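Local coordinates for protein pectinesterase 1 (Solanum lycopersicum, PDB 1XG2) that hydrolyses the methyl esters of cell-wall pectin, releasing methanol, as the catalytic pectinesterase part of a longer precursor, and may prepare fruit walls for softening, at residues F252-K255 with T256-Y259; T229-E233 with S234-G238. All coordinates share one frame; numbering follows the deposited sequence.

Interaction 1. Residues F252-K255 with T256-Y259; sequences FALK and TLYY
Ala253 and Leu257 are joined where the backbone makes a tight turn just before strand 258-262: Leu257 N gives a hydrogen bond to Ala253 O at 2.8 Å, nearly straight at the hydrogen (165°). The same oxygen accepts a second, more bent bond from Thr256 N at 3.0 Å, whose donor stands above the carbonyl plane. One carbonyl thus gathers two successive amides, as in a single helical turn, although no regular helix is formed. Leu254, Lys255 and Thr256 have helix-like backbone angles, which lets Ala253 O meet the amides three and four residues on. The Leu257 side chain closes over this oxygen, its CG lying 3.2 Å from Ala253 O, because chi1 of 64° sets CG between the backbone N and the carbonyl carbon. This turn leads into a strand of the long parallel sheet of the pectinesterase beta-helix, with the side chain of Leu257 about 8 Å from that of Arg221, which probably binds substrate. Leu254 and Leu257 run side by side, their CD2 methyls 4.0 Å apart. The other branch of Leu257, CD1, rests 3.7 Å above one face of the Tyr259 ring, toward its rim. Thr256 OG1 is hydrogen-bonded to Glu225 O, tying the turn to a preceding loop.

Interaction 2. Residues T229-E233 with S234-G238; sequences TVVME and SYLGG
Ser234 reaches back to Met232 at the corner where strand 228-232 gives way to strand 235-236, a turn between two parallel sheets of the right-handed parallel beta-helix. Its hydroxyl hydrogen-bonds back across the corner, Ser234 OG to Met232 O at 2.9 Å, approaching from above the carbonyl plane. A chi1 of -65° swings OG beside its own backbone N and thereby over that carbonyl. The corner itself is made by Glu233, whose phi and psi are both positive and turn the chain, while its side chain leads away and lies against Phe199 and Met263. Ser234 OG is also hydrogen-bonded to Cys200 N, and Ser234 N to Asn264 OD1, while Asn264 ND2 is hydrogen-bonded to Val231 O. With the hydroxyl gone, as in an alanine here, Met232 O and Cys200 N would probably each lose a hydrogen-bonding partner in a buried corner. Ser234 CB, meanwhile, lies 4.1 Å from Val231 CG1. Next, Tyr235 sends its side chain away from the preceding strand, against Asn201 and Ile203 of strand 201-204. Leu236 returns to the interior, and its side chain meets that of Val231 at an oblique angle. The valine branch involved is the one anti to its backbone N (chi1 176°), and the methyls Val231 CG1 and Leu236 CD1 come within 4.1 Å of each other.

Interactions 1 and 2 belong to neighbouring strands of one parallel sheet, 258-262 and 228-232, and they meet directly where Tyr258 O lies 3.0 Å from Thr229 N, probably a hydrogen bond, with Tyr259 packed on Thr229 and Tyr258 on Val230. Their centres are about 19 Å apart: 252-259 leads into strand 258-262, whereas 229-238 runs along strand 228-232 and out through the corner after it. Interaction 1 is partly buried, near probable substrate-binding residues, and rests on backbone amides sharing a carbonyl. Interaction 2 is a buried corner away from the annotated sites, where a serine hydroxyl makes the polar link and aliphatic packing joins two sheets.

Interaction 1. Residues F252-K255 with T256-Y259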
loop_
_atom_site.group_PDB
_atom_site.type_symbol
_atom_site.label_atom_id
_atom_site.label_comp_id
_atom_site.label_asym_id
_atom_site.label_seq_id
_atom_site.Cartn_x
_atom_site.Cartn_y
_atom_site.Cartn_z
ATOM N N PHE A 252 -22.171 -0.996 2.657
ATOM C CA PHE A 252 -20.901 -1.569 3.115
ATOM C C PHE A 252 -19.943 -0.486 3.608
ATOM O O PHE A 252 -19.689 0.500 2.906
ATOM C CB PHE A 252 -20.237 -2.372 1.997
ATOM C CG PHE A 252 -18.857 -2.893 2.342
ATOM C CD1 PHE A 252 -18.697 -3.941 3.232
ATOM C CD2 PHE A 252 -17.720 -2.333 1.764
ATOM C CE1 PHE A 252 -17.428 -4.421 3.545
ATOM C CE2 PHE A 252 -16.447 -2.811 2.068
ATOM C CZ PHE A 252 -16.297 -3.850 2.946
ATOM N N ALA A 253 -19.470 -0.658 4.839
ATOM C CA ALA A 253 -18.383 0.134 5.420
ATOM C C ALA A 253 -18.771 1.528 5.889
ATOM O O ALA A 253 -17.960 2.211 6.503
ATOM C CB ALA A 253 -17.208 0.223 4.439
ATOM N N LEU A 254 -20.002 1.964 5.629
ATOM C CA LEU A 254 -20.324 3.384 5.780
ATOM C C LEU A 254 -20.268 3.870 7.233
ATOM O O LEU A 254 -20.041 5.047 7.481
ATOM C CB LEU A 254 -21.685 3.712 5.141
ATOM C CG LEU A 254 -21.812 3.386 3.653
ATOM C CD1 LEU A 254 -23.104 3.971 3.087
ATOM C CD2 LEU A 254 -20.591 3.869 2.864
ATOM N N LYS A 255 -20.422 2.958 8.185
ATOM C CA LYS A 255 -20.303 3.286 9.600
ATOM C C LYS A 255 -18.896 3.093 10.160
ATOM O O LYS A 255 -18.568 3.665 11.197
ATOM C CB LYS A 255 -21.260 2.412 10.421
ATOM C CG LYS A 255 -22.751 2.602 10.122
ATOM C CD LYS A 255 -23.594 1.628 10.985
ATOM C CE LYS A 255 -25.085 1.983 10.995
ATOM N NZ LYS A 255 -25.928 0.758 11.062
ATOM N N THR A 256 -18.084 2.259 9.505
ATOM C CA THR A 256 -16.772 1.855 10.041
ATOM C C THR A 256 -15.570 2.494 9.329
ATOM O O THR A 256 -14.468 2.519 9.876
ATOM C CB THR A 256 -16.630 0.325 9.988
ATOM O OG1 THR A 256 -17.030 -0.162 8.696
ATOM C CG2 THR A 256 -17.590 -0.355 10.982
ATOM N N LEU A 257 -15.770 2.975 8.104
ATOM C CA LEU A 257 -14.737 3.751 7.426
ATOM C C LEU A 257 -14.510 5.060 8.190
ATOM O O LEU A 257 -15.354 5.490 8.996
ATOM C CB LEU A 257 -15.117 4.006 5.949
ATOM C CG LEU A 257 -16.368 4.862 5.664
ATOM C CD1 LEU A 257 -16.071 6.341 5.780
ATOM C CD2 LEU A 257 -16.917 4.547 4.287
ATOM N N TYR A 258 -13.363 5.686 7.950
ATOM C CA TYR A 258 -13.078 7.028 8.432
ATOM C C TYR A 258 -12.524 7.840 7.272
ATOM O O TYR A 258 -11.358 7.669 6.885
ATOM C CB TYR A 258 -12.059 7.021 9.578
ATOM C CG TYR A 258 -11.828 8.398 10.170
ATOM C CD1 TYR A 258 -10.879 9.272 9.626
ATOM C CD2 TYR A 258 -12.547 8.825 11.276
ATOM C CE1 TYR A 258 -10.668 10.541 10.169
ATOM C CE2 TYR A 258 -12.340 10.098 11.829
ATOM C CZ TYR A 258 -11.401 10.941 11.272
ATOM O OH TYR A 258 -11.201 12.193 11.804
ATOM N N TYR A 259 -13.369 8.706 6.726
ATOM C CA TYR A 259 -13.005 9.622 5.667
ATOM C C TYR A 259 -13.111 11.036 6.212
ATOM O O TYR A 259 -14.155 11.429 6.733
ATOM C CB TYR A 259 -13.927 9.436 4.459
ATOM C CG TYR A 259 -13.665 8.197 3.621
ATOM C CD1 TYR A 259 -12.532 7.409 3.812
ATOM C CD2 TYR A 259 -14.573 7.805 2.637
ATOM C CE1 TYR A 259 -12.309 6.278 3.050
ATOM C CE2 TYR A 259 -14.347 6.687 1.843
ATOM C CZ TYR A 259 -13.218 5.922 2.058
ATOM O OH TYR A 259 -13.006 4.816 1.288
#

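Interaction 2. Residues T229-E233 with S234-G238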
loop_
_atom_site.group_PDB
_atom_site.type_symbol
_atom_site.label_atom_id
_atom_site.label_comp_id
_atom_site.label_asym_id
_atom_site.label_seq_id
_atom_site.Cartn_x
_atom_site.Cartn_y
_atom_site.Cartn_z
ATOM N N THR A 229 -9.060 7.371 4.988
ATOM C CA THR A 229 -8.503 8.324 4.063
ATOM C C THR A 229 -8.830 9.735 4.524
ATOM O O THR A 229 -9.966 10.021 4.915
ATOM C CB THR A 229 -9.092 8.084 2.672
ATOM O OG1 THR A 229 -8.778 6.754 2.234
ATOM C CG2 THR A 229 -8.474 9.003 1.630
ATOM N N VAL A 230 -7.835 10.610 4.491
ATOM C CA VAL A 230 -8.029 12.010 4.817
ATOM C C VAL A 230 -7.371 12.870 3.771
ATOM O O VAL A 230 -6.242 12.603 3.331
ATOM C CB VAL A 230 -7.470 12.365 6.196
ATOM C CG1 VAL A 230 -7.522 13.864 6.432
ATOM C CG2 VAL A 230 -8.245 11.642 7.260
ATOM N N VAL A 231 -8.104 13.895 3.354
ATOM C CA VAL A 231 -7.626 14.845 2.373
ATOM C C VAL A 231 -7.599 16.196 3.084
ATOM O O VAL A 231 -8.639 16.666 3.524
ATOM C CB VAL A 231 -8.561 14.922 1.165
ATOM C CG1 VAL A 231 -8.082 16.013 0.202
ATOM C CG2 VAL A 231 -8.657 13.561 0.462
ATOM N N MET A 232 -6.422 16.794 3.223
ATOM C CA MET A 232 -6.308 18.048 3.975
ATOM C C MET A 232 -5.379 19.087 3.375
ATOM O O MET A 232 -4.425 18.768 2.677
ATOM C CB MET A 232 -5.943 17.762 5.435
ATOM C CG MET A 232 -4.678 17.037 5.686
ATOM S SD MET A 232 -4.612 16.413 7.423
ATOM C CE MET A 232 -2.974 15.801 7.392
ATOM N N GLU A 233 -5.690 20.356 3.648
ATOM C CA GLU A 233 -4.932 21.482 3.145
ATOM C C GLU A 233 -4.603 21.348 1.665
ATOM O O GLU A 233 -3.505 21.684 1.227
ATOM C CB GLU A 233 -3.659 21.688 3.975
ATOM C CG GLU A 233 -3.935 22.124 5.408
ATOM C CD GLU A 233 -4.242 23.625 5.560
ATOM O OE1 GLU A 233 -4.163 24.406 4.568
ATOM O OE2 GLU A 233 -4.575 24.030 6.700
ATOM N N SER A 234 -5.573 20.866 0.901
ATOM C CA SER A 234 -5.385 20.599 -0.516
ATOM C C SER A 234 -6.371 21.392 -1.366
ATOM O O SER A 234 -7.430 21.828 -0.892
ATOM C CB SER A 234 -5.561 19.104 -0.809
ATOM O OG SER A 234 -4.554 18.325 -0.187
ATOM N N TYR A 235 -5.990 21.583 -2.623
ATOM C CA TYR A 235 -6.850 22.194 -3.616
ATOM C C TYR A 235 -7.645 21.101 -4.289
ATOM O O TYR A 235 -7.078 20.130 -4.788
ATOM C CB TYR A 235 -6.030 22.961 -4.644
ATOM C CG TYR A 235 -6.852 23.506 -5.797
ATOM C CD1 TYR A 235 -7.344 24.814 -5.766
ATOM C CD2 TYR A 235 -7.132 22.724 -6.923
ATOM C CE1 TYR A 235 -8.106 25.322 -6.819
ATOM C CE2 TYR A 235 -7.898 23.228 -7.982
ATOM C CZ TYR A 235 -8.366 24.532 -7.921
ATOM O OH TYR A 235 -9.116 25.041 -8.952
ATOM N N LEU A 236 -8.961 21.268 -4.295
ATOM C CA LEU A 236 -9.884 20.348 -4.952
ATOM C C LEU A 236 -10.568 21.066 -6.114
ATOM O O LEU A 236 -11.276 22.062 -5.903
ATOM C CB LEU A 236 -10.941 19.878 -3.952
ATOM C CG LEU A 236 -10.550 18.709 -3.038
ATOM C CD1 LEU A 236 -9.269 18.984 -2.323
ATOM C CD2 LEU A 236 -11.657 18.386 -2.032
ATOM N N GLY A 237 -10.346 20.571 -7.331
ATOM C CA GLY A 237 -10.952 21.132 -8.525
ATOM C C GLY A 237 -12.444 20.862 -8.583
ATOM O O GLY A 237 -12.982 20.084 -7.792
ATOM N N GLY A 238 -13.122 21.506 -9.529
ATOM C CA GLY A 238 -14.555 21.329 -9.702
ATOM C C GLY A 238 -14.959 19.932 -10.132
ATOM O O GLY A 238 -16.142 19.579 -10.078
#